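S-adenosylmethionine:tRNA ribosyltransferase-isomerase (Thermotoga maritima, PDB 1VKY) probably transfers and isomerises the ribosyl moiety of S-adenosylmethionine onto the 7-aminomethyl group of preQ1-modified tRNA, giving epoxyqueuosine in the queuosine pathway. Local coordinates at residues E21-L26 / K332-F337; D36-M41 / F340-L345; G101-L106 / L140-Q145. All blocks are in the same frame, centred on the assembly; numbering follows the deposited sequence.

How the interactions relate
From the N terminus, the loop 21-26 comes first and closes the longest circuit, meeting 332-337 just after helix 320-332 in interaction 1. Residues 36-41 follow and pair with 340-345 in interaction 2, so these two loops cross rather than nest. They touch as well: Arg336 bridges to Asp342, and Arg39 probably bonds to the carbonyl of Arg333. Interaction 1 joins loops near the two chain ends, interaction 2 the first and last strands of the chain within the mixed sheet. Interaction 3, between 101-106 and 140-145, is a short circuit nested inside both. It lies in the separate antiparallel sheet, its centre about 49 Å from that of interaction 1 and about 42 Å from that of interaction 2.

Interaction 1. Residues E21-L26 / K332-F337; sequences ELPPEL and KRRYRF
Arg334 grips the carboxylate of Glu25 through a single oxygen. Its NH2 lies 3.1 Å from Glu25 OE2 in a salt-bridge hydrogen bond of 158° at the proton; OE2 sits in the guanidinium plane and uses the lone pair turned away from OE1. NH1 adds a weak bond to the same OE2, and a water completes the set, donating to Glu25 OE2 and accepting from Arg334 NH1. Over one face of the guanidinium lies Leu26, whose CD2 is 3.7 Å from Arg334 CZ, so the flat cation rests on a methyl while its edge serves the acid. Arg334 itself has positive phi and forms a Schellman motif where helix 320-332 ends.

Among the backbone groups, Phe337 N gives Leu26 O a 2.8 Å bond, and that carbonyl also receives the CA-H of Arg336. Tyr335 O fares worse: buried, with no polar partner in the model, it faces carbon, Leu26 CB being 3.6 Å away. The hydroxyl of Tyr335 is satisfied by His52, and the guanidinium of Arg336 by Asp342.

The apolar part centres on the Phe337 ring. A chi1 of 177° sets Leu22 CG anti to the backbone N, and the CD1 branch beyond it stands over the middle of the ring, 3.7 Å from the centroid, in a CH-pi contact, while Leu26 CB approaches Phe337 CD1 obliquely at 4.0 Å. The ring also packs on Ala330 and Val331 of the helix, a place that suits a broad flat side chain. An alanine here would probably open a gap between Leu22 CD1 and the helix and leave that methyl without its aromatic face.

The chemistry is thus divided: a water-bridged ion pair between two exposed side chains, and a leucine-phenylalanine interior joined by one short, fairly straight backbone bond.

Interaction 2. Residues D36-M41 / F340-L345; sequences DASRLM and FGDAML
Ala343 links the two strands through both of its backbone polar groups. Its N bonds to Arg39 O at 3.0 Å and its O accepts from Met41 N at 2.9 Å, so that it reaches the residues flanking Leu40, as parallel pairing requires. Met41 does the same in the other direction, its O taking Leu345 N at 2.9 Å. Between these bonds run CA-H...O contacts, Leu40 CA to Ala343 O and Met344 CA to Met41 O.

Polar side-chain contact falls to Asp342. Asp342 OD1 accepts Arg39 N at 2.9 Å, the N-H coming in from above the carboxylate plane, 61° out of it, and Arg336 is a second partner of this oxygen. A short acidic side chain suits this spot, capturing the N-H just ahead of the regular ladder. The aliphatic root of Arg39 packs on the carboxylate, CB being 3.4 Å from Asp342 CG, but the guanidinium goes elsewhere, bonding to Arg333 O and lying by the ring of Tyr335 in a cation-pi contact. Attraction between the charges of Arg39 and Asp342 may still contribute, with Arg39 NE 4.8 Å from Asp342 OD2.

Apolar contacts occupy both faces. Leu40 CG is anti to its backbone N (chi1 177°), and CD1 beyond it lies 4.0 Å from Ala343 CB and 3.9 Å from Leu345 CB; the small alanine lets the leucine branch lean over the neighbouring strand. On the opposite face, flexible Met41 and Met344 approach through SD of the former and CE of the latter, and both pack against Ala326 of helix 320-332.

Parallel pairing of strands 39-44 and 343-346, with a helix packed over the methionine face, is an alpha/beta arrangement within the large mixed sheet, here joining the first strand of the chain to the last.

Interaction 3. Residues G101-L106 / L140-Q145; sequences GIWKCL and LKFQPQ
Trp103 and Phe142 cross obliquely, and they meet at one point, Trp103 CD1 to Phe142 CE1, 4.1 Å apart. Beyond that touch the two rings find different company: Trp103 NE1 bonds to Asp147, which also receives Gly101 N, whereas Phe142 packs on Ala127 and on Ile150 of helix 147-153. The carbonyl of Gly101 approaches the Phe142 ring at its edge, in plane, its O being 3.6 Å from Phe142 CD1.

Leu140 lies on the same face as Trp103, and its CD2 branch presses against Cys105, 3.6 Å from SG. The compact thiol suits a side chain that touches both this methyl and Ile92 of strand 89-97.

On the other face is Ile102. Gln145, from the loop after strand 138-143, lies alongside it and points the same way, with Ile102 CG1 3.8 Å from Gln145 NE2. That amide is held by the carbonyl of Glu100, which leaves the glutamine's length to flank the isoleucine. Lys141 crosses Ile102 obliquely, offering only its CG while the rest of the chain leads away.

Beneath these contacts runs an antiparallel ladder, which assigns the strand residues to their faces. Trp103 and Leu140 form a hydrogen-bonded pair, with Trp103 N to Leu140 O at 3.1 Å and Leu140 N to Trp103 O at 2.9 Å; Phe142 N reaches Gly101 O at 2.9 Å. Ile102 and Lys141 are the non-hydrogen-bonded pair between. Gly101 has positive phi, and any CB on it would run into Gln145 CB, so the absence of a side chain allows the close approach.

The chemistry is two-faced: Trp103, Leu140, Cys105 and Phe142 make a largely apolar cluster, with the indole N-H satisfied by Asp147, while Lys141 and Gln145 bring longer polar chains beside Ile102, and backbone bonds join the two strands.

Interaction 1. Residues E21-L26 / K332-F337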
loop_
_atom_site.group_PDB
_atom_site.type_symbol
_atom_site.label_atom_id
_atom_site.label_comp_id
_atom_site.label_asym_id
_atom_site.label_seq_id
_atom_site.Cartn_x
_atom_site.Cartn_y
_atom_site.Cartn_z
ATOM N N GLU B 21 2.342 21.284 7.045
ATOM C CA GLU B 21 3.638 20.726 6.713
ATOM C C GLU B 21 3.696 19.310 7.202
ATOM O O GLU B 21 3.637 19.076 8.398
ATOM C CB GLU B 21 4.788 21.543 7.358
ATOM N N LEU B 22 3.787 18.373 6.271
ATOM C CA LEU B 22 3.803 16.938 6.580
ATOM C C LEU B 22 5.195 16.369 6.225
ATOM O O LEU B 22 5.487 16.222 5.026
ATOM C CB LEU B 22 2.759 16.211 5.733
ATOM C CG LEU B 22 2.658 14.687 5.850
ATOM C CD1 LEU B 22 2.657 14.243 7.318
ATOM C CD2 LEU B 22 1.434 14.102 5.084
ATOM N N PRO B 23 6.024 16.030 7.219
ATOM C CA PRO B 23 7.307 15.388 6.923
ATOM C C PRO B 23 7.062 14.096 6.136
ATOM O O PRO B 23 6.260 13.250 6.557
ATOM C CB PRO B 23 7.913 15.112 8.307
ATOM C CG PRO B 23 7.203 16.044 9.224
ATOM C CD PRO B 23 5.824 16.168 8.669
ATOM N N PRO B 24 7.752 13.928 5.002
ATOM C CA PRO B 24 7.408 12.854 4.097
ATOM C C PRO B 24 7.579 11.497 4.737
ATOM O O PRO B 24 6.917 10.551 4.344
ATOM C CB PRO B 24 8.369 13.074 2.894
ATOM C CG PRO B 24 9.445 13.890 3.383
ATOM C CD PRO B 24 8.878 14.733 4.499
ATOM N N GLU B 25 8.453 11.405 5.731
ATOM C CA GLU B 25 8.723 10.127 6.377
ATOM C C GLU B 25 7.500 9.620 7.176
ATOM O O GLU B 25 7.410 8.449 7.497
ATOM C CB GLU B 25 10.002 10.157 7.259
ATOM C CG GLU B 25 10.021 11.026 8.498
ATOM C CD GLU B 25 10.361 12.467 8.242
ATOM O OE1 GLU B 25 10.286 12.869 7.078
ATOM O OE2 GLU B 25 10.703 13.213 9.209
ATOM N N LEU B 26 6.544 10.496 7.453
ATOM C CA LEU B 26 5.361 10.097 8.222
ATOM C C LEU B 26 4.277 9.447 7.385
ATOM O O LEU B 26 3.317 8.897 7.947
ATOM C CB LEU B 26 4.816 11.303 8.994
ATOM C CG LEU B 26 5.790 11.864 10.031
ATOM C CD1 LEU B 26 5.107 12.986 10.858
ATOM C CD2 LEU B 26 6.248 10.765 10.944
ATOM N N LYS B 332 3.643 16.671 15.209
ATOM C CA LYS B 332 4.551 16.885 16.330
ATOM C C LYS B 332 4.767 15.586 17.046
ATOM O O LYS B 332 5.899 15.237 17.367
ATOM C CB LYS B 332 3.984 17.939 17.270
ATOM C CG LYS B 332 4.882 18.344 18.394
ATOM C CD LYS B 332 4.175 19.313 19.311
ATOM C CE LYS B 332 5.105 19.802 20.423
ATOM N NZ LYS B 332 4.318 20.539 21.465
ATOM N N ARG B 333 3.709 14.802 17.233
ATOM C CA ARG B 333 3.853 13.523 17.917
ATOM C C ARG B 333 4.222 12.357 17.030
ATOM O O ARG B 333 4.276 11.215 17.507
ATOM C CB ARG B 333 2.541 13.189 18.637
ATOM C CG ARG B 333 2.288 14.102 19.774
ATOM C CD ARG B 333 0.948 13.879 20.411
ATOM N NE ARG B 333 0.722 14.772 21.557
ATOM C CZ ARG B 333 0.688 14.374 22.821
ATOM N NH1 ARG B 333 0.929 13.098 23.151
ATOM N NH2 ARG B 333 0.423 15.261 23.771
ATOM N N ARG B 334 4.424 12.617 15.738
ATOM C CA ARG B 334 4.972 11.628 14.813
ATOM C C ARG B 334 3.960 10.522 14.519
ATOM O O ARG B 334 4.303 9.347 14.327
ATOM C CB ARG B 334 6.319 11.077 15.357
ATOM C CG ARG B 334 7.350 12.160 15.745
ATOM C CD ARG B 334 7.925 12.950 14.589
ATOM N NE ARG B 334 8.702 12.103 13.690
ATOM C CZ ARG B 334 9.194 12.482 12.503
ATOM N NH1 ARG B 334 9.013 13.710 12.032
ATOM N NH2 ARG B 334 9.869 11.614 11.774
ATOM N N TYR B 335 2.681 10.885 14.440
ATOM C CA TYR B 335 1.690 9.928 13.950
ATOM C C TYR B 335 2.068 9.551 12.520
ATOM O O TYR B 335 2.725 10.334 11.795
ATOM C CB TYR B 335 0.269 10.542 13.922
ATOM C CG TYR B 335 -0.482 10.493 15.224
ATOM C CD1 TYR B 335 -0.044 11.200 16.334
ATOM C CD2 TYR B 335 -1.660 9.732 15.348
ATOM C CE1 TYR B 335 -0.768 11.167 17.555
ATOM C CE2 TYR B 335 -2.387 9.700 16.547
ATOM C CZ TYR B 335 -1.934 10.409 17.651
ATOM O OH TYR B 335 -2.704 10.354 18.830
ATOM N N ARG B 336 1.553 8.421 12.081
ATOM C CA ARG B 336 1.672 8.027 10.691
ATOM C C ARG B 336 0.404 8.353 9.911
ATOM O O ARG B 336 -0.730 8.193 10.430
ATOM C CB ARG B 336 1.958 6.549 10.595
ATOM C CG ARG B 336 3.261 6.096 11.270
ATOM C CD ARG B 336 3.338 4.577 11.398
ATOM N NE ARG B 336 2.063 4.054 11.900
ATOM C CZ ARG B 336 1.250 3.185 11.282
ATOM N NH1 ARG B 336 1.563 2.639 10.087
ATOM N NH2 ARG B 336 0.099 2.854 11.895
ATOM N N PHE B 337 0.617 8.785 8.663
ATOM C CA PHE B 337 -0.407 9.382 7.819
ATOM C C PHE B 337 -0.718 8.542 6.591
ATOM O O PHE B 337 0.044 7.664 6.181
ATOM C CB PHE B 337 0.036 10.764 7.367
ATOM C CG PHE B 337 0.018 11.788 8.452
ATOM C CD1 PHE B 337 0.897 11.716 9.499
ATOM C CD2 PHE B 337 -0.823 12.869 8.371
ATOM C CE1 PHE B 337 0.892 12.658 10.480
ATOM C CE2 PHE B 337 -0.834 13.829 9.373
ATOM C CZ PHE B 337 0.014 13.715 10.417
HETATM O O HOH W 1 10.799 15.607 10.351
#

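Interaction 2. Residues D36-M41 / F340-L345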
loop_
_atom_site.group_PDB
_atom_site.type_symbol
_atom_site.label_atom_id
_atom_site.label_comp_id
_atom_site.label_asym_id
_atom_site.label_seq_id
_atom_site.Cartn_x
_atom_site.Cartn_y
_atom_site.Cartn_z
ATOM N N ASP B 36 -5.187 -3.046 14.880
ATOM C CA ASP B 36 -5.768 -2.217 15.923
ATOM C C ASP B 36 -4.787 -1.794 16.987
ATOM O O ASP B 36 -5.174 -1.318 18.054
ATOM C CB ASP B 36 -6.988 -2.859 16.528
ATOM C CG ASP B 36 -6.745 -4.243 17.055
ATOM O OD1 ASP B 36 -5.581 -4.708 17.122
ATOM O OD2 ASP B 36 -7.710 -4.945 17.413
ATOM N N ALA B 37 -3.507 -1.936 16.657
ATOM C CA ALA B 37 -2.443 -1.429 17.472
ATOM C C ALA B 37 -1.962 -0.131 16.864
ATOM O O ALA B 37 -1.023 0.469 17.368
ATOM C CB ALA B 37 -1.282 -2.441 17.571
ATOM N N SER B 38 -2.628 0.350 15.819
ATOM C CA SER B 38 -2.316 1.691 15.308
ATOM C C SER B 38 -2.721 2.757 16.358
ATOM O O SER B 38 -3.457 2.449 17.331
ATOM C CB SER B 38 -2.998 1.906 13.954
ATOM O OG SER B 38 -4.391 2.057 14.139
ATOM N N ARG B 39 -2.209 3.980 16.198
ATOM C CA ARG B 39 -2.591 5.096 17.062
ATOM C C ARG B 39 -3.990 5.569 16.682
ATOM O O ARG B 39 -4.428 5.354 15.555
ATOM C CB ARG B 39 -1.595 6.243 16.952
ATOM C CG ARG B 39 -0.231 5.794 17.339
ATOM C CD ARG B 39 0.819 6.878 17.309
ATOM N NE ARG B 39 0.632 7.725 18.451
ATOM C CZ ARG B 39 1.459 8.681 18.823
ATOM N NH1 ARG B 39 2.568 8.928 18.131
ATOM N NH2 ARG B 39 1.155 9.402 19.903
ATOM N N LEU B 40 -4.711 6.108 17.665
ATOM C CA LEU B 40 -6.046 6.691 17.475
ATOM C C LEU B 40 -6.044 8.011 18.200
ATOM O O LEU B 40 -6.014 8.026 19.431
ATOM C CB LEU B 40 -7.146 5.783 18.070
ATOM C CG LEU B 40 -8.611 6.256 18.039
ATOM C CD1 LEU B 40 -9.120 6.332 16.615
ATOM C CD2 LEU B 40 -9.546 5.401 18.862
ATOM N N MET B 41 -6.113 9.107 17.450
ATOM C CA MET B 41 -6.349 10.420 18.026
ATOM C C MET B 41 -7.868 10.622 18.137
ATOM O O MET B 41 -8.583 10.440 17.178
ATOM C CB MET B 41 -5.771 11.532 17.146
ATOM C CG MET B 41 -5.814 12.896 17.816
ATOM S SD MET B 41 -5.003 14.202 16.884
ATOM C CE MET B 41 -3.293 13.724 16.930
ATOM N N PHE B 340 -2.142 3.681 5.173
ATOM C CA PHE B 340 -1.637 2.600 6.027
ATOM C C PHE B 340 -1.206 3.117 7.373
ATOM O O PHE B 340 -0.636 2.353 8.178
ATOM C CB PHE B 340 -0.476 1.849 5.333
ATOM C CG PHE B 340 -0.876 1.334 3.997
ATOM C CD1 PHE B 340 -0.489 1.993 2.841
ATOM C CD2 PHE B 340 -1.814 0.306 3.907
ATOM C CE1 PHE B 340 -0.961 1.582 1.599
ATOM C CE2 PHE B 340 -2.282 -0.126 2.677
ATOM C CZ PHE B 340 -1.856 0.519 1.513
ATOM N N GLY B 341 -1.554 4.381 7.642
ATOM C CA GLY B 341 -1.207 5.067 8.889
ATOM C C GLY B 341 -2.213 4.926 10.001
ATOM O O GLY B 341 -2.976 3.972 10.069
ATOM N N ASP B 342 -2.212 5.922 10.869
ATOM C CA ASP B 342 -2.984 5.879 12.074
ATOM C C ASP B 342 -4.429 6.379 11.793
ATOM O O ASP B 342 -4.781 6.697 10.649
ATOM C CB ASP B 342 -2.296 6.729 13.146
ATOM C CG ASP B 342 -0.983 6.137 13.571
ATOM O OD1 ASP B 342 -0.938 4.911 13.762
ATOM O OD2 ASP B 342 0.030 6.828 13.742
ATOM N N ALA B 343 -5.237 6.422 12.840
ATOM C CA ALA B 343 -6.641 6.829 12.743
ATOM C C ALA B 343 -7.018 7.988 13.682
ATOM O O ALA B 343 -6.345 8.260 14.670
ATOM C CB ALA B 343 -7.523 5.681 13.038
ATOM N N MET B 344 -8.137 8.631 13.335
ATOM C CA MET B 344 -8.788 9.693 14.117
ATOM C C MET B 344 -10.261 9.304 14.330
ATOM O O MET B 344 -10.920 8.831 13.385
ATOM C CB MET B 344 -8.707 10.989 13.317
ATOM C CG MET B 344 -9.378 12.169 13.933
ATOM S SD MET B 344 -9.158 13.631 12.906
ATOM C CE MET B 344 -7.503 14.198 13.432
ATOM N N LEU B 345 -10.730 9.456 15.572
ATOM C CA LEU B 345 -12.154 9.392 15.958
ATOM C C LEU B 345 -12.591 10.798 16.341
ATOM O O LEU B 345 -12.003 11.422 17.248
ATOM C CB LEU B 345 -12.369 8.486 17.175
ATOM C CG LEU B 345 -13.759 8.420 17.817
ATOM C CD1 LEU B 345 -14.831 7.964 16.829
ATOM C CD2 LEU B 345 -13.766 7.534 19.067
#

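Interaction 3. Residues G101-L106 / L140-Q145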
loop_
_atom_site.group_PDB
_atom_site.type_symbol
_atom_site.label_atom_id
_atom_site.label_comp_id
_atom_site.label_asym_id
_atom_site.label_seq_id
_atom_site.Cartn_x
_atom_site.Cartn_y
_atom_site.Cartn_z
ATOM N N GLY B 101 -28.361 -16.545 -10.727
ATOM C CA GLY B 101 -29.091 -16.111 -11.921
ATOM C C GLY B 101 -30.220 -15.103 -11.732
ATOM O O GLY B 101 -30.943 -14.843 -12.681
ATOM N N ILE B 102 -30.390 -14.554 -10.518
ATOM C CA ILE B 102 -31.337 -13.456 -10.236
ATOM C C ILE B 102 -30.563 -12.321 -9.533
ATOM O O ILE B 102 -30.040 -12.475 -8.403
ATOM C CB ILE B 102 -32.582 -13.931 -9.390
ATOM C CG1 ILE B 102 -33.267 -15.124 -10.039
ATOM C CG2 ILE B 102 -33.587 -12.791 -9.231
ATOM C CD1 ILE B 102 -34.507 -15.606 -9.316
ATOM N N TRP B 103 -30.484 -11.185 -10.227
ATOM C CA TRP B 103 -29.699 -10.042 -9.812
ATOM C C TRP B 103 -30.471 -8.734 -9.861
ATOM O O TRP B 103 -31.236 -8.499 -10.803
ATOM C CB TRP B 103 -28.509 -9.902 -10.773
ATOM C CG TRP B 103 -27.489 -10.961 -10.622
ATOM C CD1 TRP B 103 -27.570 -12.266 -11.064
ATOM C CD2 TRP B 103 -26.228 -10.829 -9.992
ATOM N NE1 TRP B 103 -26.426 -12.942 -10.731
ATOM C CE2 TRP B 103 -25.585 -12.088 -10.068
ATOM C CE3 TRP B 103 -25.567 -9.777 -9.362
ATOM C CZ2 TRP B 103 -24.316 -12.309 -9.554
ATOM C CZ3 TRP B 103 -24.304 -9.992 -8.869
ATOM C CH2 TRP B 103 -23.697 -11.259 -8.964
ATOM N N LYS B 104 -30.241 -7.873 -8.862
ATOM C CA LYS B 104 -30.608 -6.483 -8.944
ATOM C C LYS B 104 -29.587 -5.836 -9.827
ATOM O O LYS B 104 -28.393 -5.982 -9.593
ATOM C CB LYS B 104 -30.572 -5.787 -7.584
ATOM C CG LYS B 104 -31.695 -6.193 -6.685
ATOM C CD LYS B 104 -31.497 -5.691 -5.267
ATOM C CE LYS B 104 -31.472 -4.191 -5.170
ATOM N NZ LYS B 104 -32.831 -3.661 -5.186
ATOM N N CYS B 105 -30.072 -5.112 -10.823
ATOM C CA CYS B 105 -29.238 -4.539 -11.870
ATOM C C CYS B 105 -29.580 -3.089 -12.091
ATOM O O CYS B 105 -30.706 -2.652 -11.889
ATOM C CB CYS B 105 -29.469 -5.283 -13.189
ATOM S SG CYS B 105 -28.989 -7.025 -13.119
ATOM N N LEU B 106 -28.584 -2.359 -12.567
ATOM C CA LEU B 106 -28.788 -1.015 -13.058
ATOM C C LEU B 106 -28.989 -1.167 -14.557
ATOM O O LEU B 106 -28.137 -1.736 -15.231
ATOM C CB LEU B 106 -27.546 -0.160 -12.724
ATOM C CG LEU B 106 -27.826 1.183 -12.115
ATOM C CD1 LEU B 106 -28.356 2.086 -13.221
ATOM C CD2 LEU B 106 -28.809 1.083 -10.967
ATOM N N LEU B 140 -33.623 -8.830 -12.418
ATOM C CA LEU B 140 -33.570 -9.588 -13.655
ATOM C C LEU B 140 -33.298 -11.048 -13.365
ATOM O O LEU B 140 -32.395 -11.385 -12.611
ATOM C CB LEU B 140 -32.446 -9.053 -14.535
ATOM C CG LEU B 140 -32.702 -7.950 -15.571
ATOM C CD1 LEU B 140 -33.772 -6.979 -15.266
ATOM C CD2 LEU B 140 -31.429 -7.238 -15.779
ATOM N N LYS B 141 -34.091 -11.916 -13.981
ATOM C CA LYS B 141 -33.839 -13.359 -13.968
ATOM C C LYS B 141 -33.221 -13.751 -15.317
ATOM O O LYS B 141 -33.840 -13.569 -16.370
ATOM C CB LYS B 141 -35.137 -14.140 -13.707
ATOM C CG LYS B 141 -34.963 -15.646 -13.693
ATOM C CD LYS B 141 -36.240 -16.424 -13.250
ATOM C CE LYS B 141 -37.254 -16.637 -14.367
ATOM N NZ LYS B 141 -36.885 -17.669 -15.370
ATOM N N PHE B 142 -31.993 -14.254 -15.277
ATOM C CA PHE B 142 -31.271 -14.672 -16.489
ATOM C C PHE B 142 -31.725 -16.043 -16.955
ATOM O O PHE B 142 -32.198 -16.840 -16.156
ATOM C CB PHE B 142 -29.766 -14.614 -16.238
ATOM C CG PHE B 142 -29.259 -13.218 -16.147
ATOM C CD1 PHE B 142 -29.249 -12.550 -14.948
ATOM C CD2 PHE B 142 -28.887 -12.533 -17.293
ATOM C CE1 PHE B 142 -28.815 -11.252 -14.881
ATOM C CE2 PHE B 142 -28.434 -11.220 -17.217
ATOM C CZ PHE B 142 -28.403 -10.596 -16.027
ATOM N N GLN B 143 -31.642 -16.281 -18.262
ATOM C CA GLN B 143 -32.011 -17.574 -18.849
ATOM C C GLN B 143 -30.805 -17.987 -19.699
ATOM O O GLN B 143 -30.524 -17.321 -20.695
ATOM C CB GLN B 143 -33.272 -17.422 -19.686
ATOM C CG GLN B 143 -33.879 -18.747 -20.177
ATOM C CD GLN B 143 -35.350 -18.600 -20.531
ATOM O OE1 GLN B 143 -35.762 -18.925 -21.650
ATOM N NE2 GLN B 143 -36.147 -18.092 -19.579
ATOM N N PRO B 144 -30.028 -18.994 -19.275
ATOM C CA PRO B 144 -30.280 -19.792 -18.084
ATOM C C PRO B 144 -29.804 -19.076 -16.833
ATOM O O PRO B 144 -29.043 -18.118 -16.921
ATOM C CB PRO B 144 -29.437 -21.052 -18.323
ATOM C CG PRO B 144 -28.278 -20.589 -19.112
ATOM C CD PRO B 144 -28.758 -19.379 -19.911
ATOM N N GLN B 145 -30.254 -19.544 -15.676
ATOM C CA GLN B 145 -29.830 -18.989 -14.404
ATOM C C GLN B 145 -28.471 -19.525 -14.015
ATOM O O GLN B 145 -28.353 -20.403 -13.166
ATOM C CB GLN B 145 -30.863 -19.300 -13.329
ATOM C CG GLN B 145 -32.111 -18.503 -13.501
ATOM C CD GLN B 145 -33.199 -18.888 -12.523
ATOM O OE1 GLN B 145 -34.265 -19.354 -12.937
ATOM N NE2 GLN B 145 -32.939 -18.702 -11.231
#